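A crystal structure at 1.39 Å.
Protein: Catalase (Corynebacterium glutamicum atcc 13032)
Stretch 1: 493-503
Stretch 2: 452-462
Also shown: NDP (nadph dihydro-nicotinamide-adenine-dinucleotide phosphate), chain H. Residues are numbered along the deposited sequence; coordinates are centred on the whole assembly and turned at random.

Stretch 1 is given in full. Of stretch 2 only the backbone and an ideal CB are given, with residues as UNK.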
# COMPACT_ATOMS: atom_id res chain seq x y z
N ASP A 493 11.97 -18.51 41.05
CA ASP A 493 12.60 -19.75 40.62
C ASP A 493 13.59 -19.52 39.49
O ASP A 493 14.68 -20.09 39.47
CB ASP A 493 11.54 -20.74 40.13
CG ASP A 493 10.70 -21.32 41.24
OD1 ASP A 493 11.07 -21.19 42.43
OD2 ASP A 493 9.66 -21.93 40.91
N TYR A 494 13.20 -18.67 38.54
CA TYR A 494 14.03 -18.34 37.39
C TYR A 494 15.37 -17.78 37.86
O TYR A 494 16.43 -18.25 37.42
CB TYR A 494 13.25 -17.32 36.58
CG TYR A 494 13.83 -16.76 35.30
CD1 TYR A 494 13.59 -17.38 34.07
CD2 TYR A 494 14.51 -15.55 35.30
CE1 TYR A 494 14.04 -16.81 32.88
CE2 TYR A 494 14.96 -14.98 34.12
CZ TYR A 494 14.73 -15.61 32.92
OH TYR A 494 15.17 -15.02 31.77
N TRP A 495 15.35 -16.81 38.76
CA TRP A 495 16.60 -16.23 39.23
C TRP A 495 17.40 -17.18 40.11
O TRP A 495 18.63 -17.20 40.04
CB TRP A 495 16.38 -14.85 39.87
CG TRP A 495 15.98 -13.88 38.80
CD1 TRP A 495 14.75 -13.29 38.62
CD2 TRP A 495 16.80 -13.46 37.71
NE1 TRP A 495 14.77 -12.51 37.49
CE2 TRP A 495 16.01 -12.59 36.91
CE3 TRP A 495 18.12 -13.72 37.33
CZ2 TRP A 495 16.51 -11.98 35.76
CZ3 TRP A 495 18.61 -13.11 36.19
CH2 TRP A 495 17.81 -12.26 35.41
N ASN A 496 16.72 -17.99 40.91
CA ASN A 496 17.41 -19.02 41.69
C ASN A 496 18.16 -19.99 40.77
O ASN A 496 19.26 -20.43 41.10
CB ASN A 496 16.44 -19.80 42.57
CG ASN A 496 16.00 -19.02 43.79
OD1 ASN A 496 16.65 -18.05 44.19
ND2 ASN A 496 14.90 -19.45 44.39
N ASN A 497 17.56 -20.30 39.62
CA ASN A 497 18.18 -21.21 38.67
C ASN A 497 19.43 -20.62 38.03
O ASN A 497 20.36 -21.35 37.70
CB ASN A 497 17.19 -21.64 37.58
CG ASN A 497 16.16 -22.64 38.07
OD1 ASN A 497 15.09 -22.78 37.47
ND2 ASN A 497 16.46 -23.32 39.16
N VAL A 498 19.46 -19.30 37.83
CA VAL A 498 20.69 -18.65 37.39
C VAL A 498 21.76 -18.79 38.48
O VAL A 498 22.88 -19.26 38.23
CB VAL A 498 20.45 -17.16 37.03
CG1 VAL A 498 21.77 -16.46 36.78
CG2 VAL A 498 19.55 -17.05 35.80
N ASP A 499 21.41 -18.39 39.70
CA ASP A 499 22.31 -18.48 40.85
C ASP A 499 21.50 -18.29 42.13
O ASP A 499 20.69 -17.36 42.23
CB ASP A 499 23.41 -17.43 40.75
CG ASP A 499 24.35 -17.47 41.92
OD1 ASP A 499 24.04 -16.83 42.95
OD2 ASP A 499 25.40 -18.14 41.82
N GLU A 500 21.71 -19.16 43.11
CA GLU A 500 20.90 -19.12 44.31
C GLU A 500 21.11 -17.84 45.12
O GLU A 500 20.19 -17.35 45.77
CB GLU A 500 21.15 -20.35 45.19
CG GLU A 500 20.52 -21.62 44.66
CD GLU A 500 20.68 -22.78 45.60
OE1 GLU A 500 21.77 -22.93 46.20
OE2 GLU A 500 19.71 -23.56 45.76
N ASN A 501 22.33 -17.30 45.09
CA ASN A 501 22.59 -16.07 45.83
C ASN A 501 21.96 -14.86 45.12
O ASN A 501 21.39 -13.98 45.76
CB ASN A 501 24.08 -15.87 46.06
CG ASN A 501 24.66 -16.95 46.94
OD1 ASN A 501 24.16 -17.21 48.03
ND2 ASN A 501 25.71 -17.61 46.45
N LEU A 502 22.04 -14.84 43.80
CA LEU A 502 21.35 -13.81 43.03
C LEU A 502 19.84 -13.89 43.27
O LEU A 502 19.18 -12.88 43.55
CB LEU A 502 21.64 -13.96 41.53
CG LEU A 502 20.85 -13.03 40.61
CD1 LEU A 502 21.10 -11.55 40.93
CD2 LEU A 502 21.22 -13.34 39.17
N GLY A 503 19.29 -15.10 43.20
CA GLY A 503 17.86 -15.28 43.41
C GLY A 503 17.40 -14.80 44.78
O GLY A 503 16.35 -14.18 44.91
N UNK A 452 19.87 -23.94 30.11
CA UNK A 452 19.41 -22.56 29.96
C UNK A 452 20.04 -21.58 30.95
O UNK A 452 19.89 -20.37 30.79
CB UNK A 452 17.89 -22.52 30.11
N UNK A 453 20.75 -22.09 31.95
CA UNK A 453 21.16 -21.26 33.07
C UNK A 453 22.65 -21.17 33.37
O UNK A 453 23.07 -20.26 34.08
CB UNK A 453 20.45 -21.77 34.33
N UNK A 454 23.46 -22.09 32.84
CA UNK A 454 24.87 -22.11 33.24
C UNK A 454 25.63 -20.85 32.83
O UNK A 454 26.40 -20.30 33.62
CB UNK A 454 25.56 -23.34 32.64
N UNK A 455 25.41 -20.37 31.61
CA UNK A 455 26.16 -19.21 31.16
C UNK A 455 25.86 -17.90 31.92
O UNK A 455 26.79 -17.20 32.29
CB UNK A 455 25.88 -19.00 29.67
N UNK A 456 24.57 -17.58 32.17
CA UNK A 456 24.38 -16.39 33.02
C UNK A 456 24.86 -16.63 34.45
O UNK A 456 25.25 -15.68 35.12
CB UNK A 456 22.91 -15.98 33.04
N UNK A 457 24.83 -17.88 34.91
CA UNK A 457 25.38 -18.23 36.21
C UNK A 457 26.87 -17.95 36.28
O UNK A 457 27.37 -17.41 37.27
CB UNK A 457 25.11 -19.70 36.52
N UNK A 458 27.59 -18.33 35.22
CA UNK A 458 29.01 -18.05 35.07
C UNK A 458 29.29 -16.54 35.05
O UNK A 458 30.23 -16.05 35.69
CB UNK A 458 29.54 -18.70 33.79
N UNK A 459 28.49 -15.80 34.30
CA UNK A 459 28.61 -14.34 34.28
C UNK A 459 28.50 -13.79 35.70
O UNK A 459 29.35 -13.01 36.14
CB UNK A 459 27.54 -13.72 33.38
N UNK A 460 27.48 -14.23 36.44
CA UNK A 460 27.28 -13.79 37.81
C UNK A 460 28.42 -14.21 38.76
O UNK A 460 28.91 -13.40 39.54
CB UNK A 460 25.95 -14.34 38.33
N UNK A 461 28.82 -15.47 38.69
CA UNK A 461 29.76 -16.03 39.66
C UNK A 461 31.23 -15.77 39.35
O UNK A 461 32.06 -15.74 40.26
CB UNK A 461 29.54 -17.54 39.76
N UNK A 462 31.56 -15.57 38.08
CA UNK A 462 32.96 -15.51 37.67
C UNK A 462 33.39 -14.20 37.00
O UNK A 462 34.58 -13.91 36.92
CB UNK A 462 33.24 -16.67 36.71
PA NDP H . 35.75 -13.73 29.79
O1A NDP H . 36.24 -13.33 31.13
O2A NDP H . 36.85 -14.02 28.83
O5B NDP H . 34.82 -12.55 29.23
C5B NDP H . 33.82 -11.99 30.04
C4B NDP H . 33.10 -10.96 29.18
O4B NDP H . 32.05 -10.38 29.94
C3B NDP H . 34.05 -9.84 28.75
O3B NDP H . 33.83 -9.52 27.39
C2B NDP H . 33.64 -8.70 29.67
O2B NDP H . 33.93 -7.40 29.20
C1B NDP H . 32.15 -8.98 29.81
N9A NDP H . 31.51 -8.20 30.88
C8A NDP H . 32.12 -7.51 31.90
N7A NDP H . 31.17 -6.91 32.65
C5A NDP H . 29.95 -7.20 32.13
C6A NDP H . 28.66 -6.85 32.50
N6A NDP H . 28.46 -5.82 33.33
N1A NDP H . 27.60 -7.32 31.77
C2A NDP H . 27.81 -8.12 30.66
N3A NDP H . 29.10 -8.47 30.30
C4A NDP H . 30.15 -8.01 31.02
O3 NDP H . 34.76 -15.00 29.98
PN NDP H . 33.98 -15.76 28.78
O1N NDP H . 34.31 -15.16 27.46
O2N NDP H . 34.19 -17.21 29.02
O5D NDP H . 32.44 -15.46 29.10
C5D NDP H . 31.96 -15.48 30.43
C4D NDP H . 30.60 -14.83 30.49
O4D NDP H . 30.72 -13.48 30.11
C3D NDP H . 29.63 -15.48 29.51
O3D NDP H . 28.89 -16.52 30.13
C2D NDP H . 28.76 -14.31 29.07
O2D NDP H . 27.64 -14.22 29.90
C1D NDP H . 29.61 -13.07 29.32
N1N NDP H . 30.08 -12.46 28.05
C2N NDP H . 30.64 -13.27 27.10
C3N NDP H . 31.10 -12.79 25.89
C7N NDP H . 31.68 -13.76 24.91
O7N NDP H . 31.58 -13.47 23.55
N7N NDP H . 32.25 -14.88 25.35
C4N NDP H . 31.04 -11.32 25.54
C5N NDP H . 30.41 -10.52 26.64
C6N NDP H . 29.97 -11.11 27.83
P2B NDP H . 35.30 -6.65 29.64
O1X NDP H . 35.34 -6.62 31.15
O2X NDP H . 36.46 -7.42 29.06
O3X NDP H . 35.23 -5.25 29.05

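Position 452 lies before the helix, its CB with nothing of stretch 1 within 5.5 Å, so this contact sets no rule for it. The deposited residue is Asp452, whose carboxylate is hydrogen-bonded elsewhere in the structure.

Position 453 directly precedes the helix, and its CB points toward stretch 1, 3.4 Å from Asn497 O. Beyond it lies a shallow surface made by Asn497 CB, Val498 CG2 and the backbone of Tyr494. A flat or long apolar side chain would suit: an aromatic, leucine or methionine. Phe453 fills the site with chi1 in m. Asn497 CB sits 3.4 Å from the centroid of the Phe453 ring and almost on its normal, a CH-pi contact over one face, while Val498 CG2 meets Phe453 CD1 at 3.7 Å near the ring plane. One ring thus uses both face and edge.

Position 454 turns its CB away, and stretch 1 leaves the choice free; it is Ile454. Position 455 is out of reach. Gln455 occupies it, and its backbone O accepts a weak hydrogen bond from NDP O3D at 3.1 Å.

At 456 the CB points toward stretch 1 and stands 3.9 Å from Val498 CG1. A small or medium apolar group is the natural answer, and with phi at -67° in the first turn of a helix, proline is admissible beside alanine or valine. Pro456 is found, its CB packing on Val498 CG1 at 3.9 Å.

Position 457 has the strictest rule. Here the backbones come closest, Val498 CA and the CA of 457 being 4.9 Å apart, and an ideal CB would clash with Val498 O at 2.8 Å. The helical phi/psi would tolerate any ordinary residue, but the space favours glycine. Gly457 lets its CA approach Val498 O to 3.4 Å.

Position 458 points away and 459 is out of reach; Ile458 and Leu459 take them, Leu459 CB lying 3.5 Å from NDP O2D.

At 460 the CB again points toward stretch 1, 4.7 Å from Asp499 CB and 4.9 Å from Leu502 CD2. A large side chain, aromatic or long aliphatic, could extend along the start of the second helix. Tyr460, with chi1 in t, lays its ring against Leu502, whose CB is 3.7 Å from the ring centroid, a CH-pi contact over one face.

The CB of 461 points sideways, 4.7 Å from Asp499 OD2. That carboxylate and the free Val498 O ask for a donor, preferably cationic: lysine or arginine. Arg461 brings its end nearer, and NH1 serves both acceptors, hydrogen-bonding Val498 O at 3.1 Å and forming a salt bridge with Asp499 OD2 at 2.9 Å. Asp499 OD1 meanwhile caps the next helix, accepting from Leu502 N at 2.9 Å. A water donates to Val498 O (2.7 Å) and Phe453 O (3.1 Å) and accepts from Arg461 NH2 (3.0 Å).

Position 462 is out of reach, which leaves it unconstrained here; it is Glu462.

Stretch 2 (452-462) DFIQPGILYRE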
# COMPACT_ATOMS: atom_id res chain seq x y z
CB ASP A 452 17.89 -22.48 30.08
CG ASP A 452 17.16 -23.16 28.94
OD1 ASP A 452 17.74 -23.26 27.83
OD2 ASP A 452 16.01 -23.59 29.14
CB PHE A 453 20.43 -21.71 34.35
CG PHE A 453 18.94 -21.54 34.27
CD1 PHE A 453 18.37 -20.28 34.41
CD2 PHE A 453 18.12 -22.63 34.04
CE1 PHE A 453 17.00 -20.12 34.33
CE2 PHE A 453 16.74 -22.48 33.95
CZ PHE A 453 16.18 -21.22 34.10
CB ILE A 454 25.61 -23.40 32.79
CG1 ILE A 454 26.97 -23.50 33.48
CG2 ILE A 454 25.76 -23.46 31.26
CD1 ILE A 454 26.88 -23.46 34.99
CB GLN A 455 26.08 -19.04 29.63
CG GLN A 455 26.86 -20.12 28.88
CD GLN A 455 27.20 -19.71 27.47
OE1 GLN A 455 26.55 -18.84 26.90
NE2 GLN A 455 28.22 -20.33 26.90
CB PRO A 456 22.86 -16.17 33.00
CG PRO A 456 22.27 -17.48 32.54
CD PRO A 456 23.30 -18.05 31.60
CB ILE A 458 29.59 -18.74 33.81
CG1 ILE A 458 29.65 -20.25 34.01
CG2 ILE A 458 30.98 -18.21 33.49
CD1 ILE A 458 30.01 -21.04 32.76
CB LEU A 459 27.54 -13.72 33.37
CG LEU A 459 27.38 -12.19 33.32
CD1 LEU A 459 28.66 -11.50 32.85
CD2 LEU A 459 26.21 -11.80 32.42
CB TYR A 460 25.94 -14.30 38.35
CG TYR A 460 25.58 -13.74 39.71
CD1 TYR A 460 25.08 -12.45 39.85
CD2 TYR A 460 25.76 -14.50 40.86
CE1 TYR A 460 24.76 -11.94 41.11
CE2 TYR A 460 25.44 -14.00 42.12
CZ TYR A 460 24.95 -12.72 42.23
OH TYR A 460 24.63 -12.22 43.47
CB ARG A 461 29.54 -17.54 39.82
CG ARG A 461 28.23 -17.90 40.51
CD ARG A 461 28.12 -19.40 40.72
NE ARG A 461 27.89 -20.13 39.47
CZ ARG A 461 26.69 -20.32 38.92
NH1 ARG A 461 25.60 -19.83 39.50
NH2 ARG A 461 26.59 -21.00 37.79
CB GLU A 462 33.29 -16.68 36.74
CG GLU A 462 33.03 -18.04 37.37
CD GLU A 462 33.35 -19.20 36.44
OE1 GLU A 462 34.24 -19.06 35.57
OE2 GLU A 462 32.70 -20.25 36.57
O HOH W 1 23.76 -21.45 36.84
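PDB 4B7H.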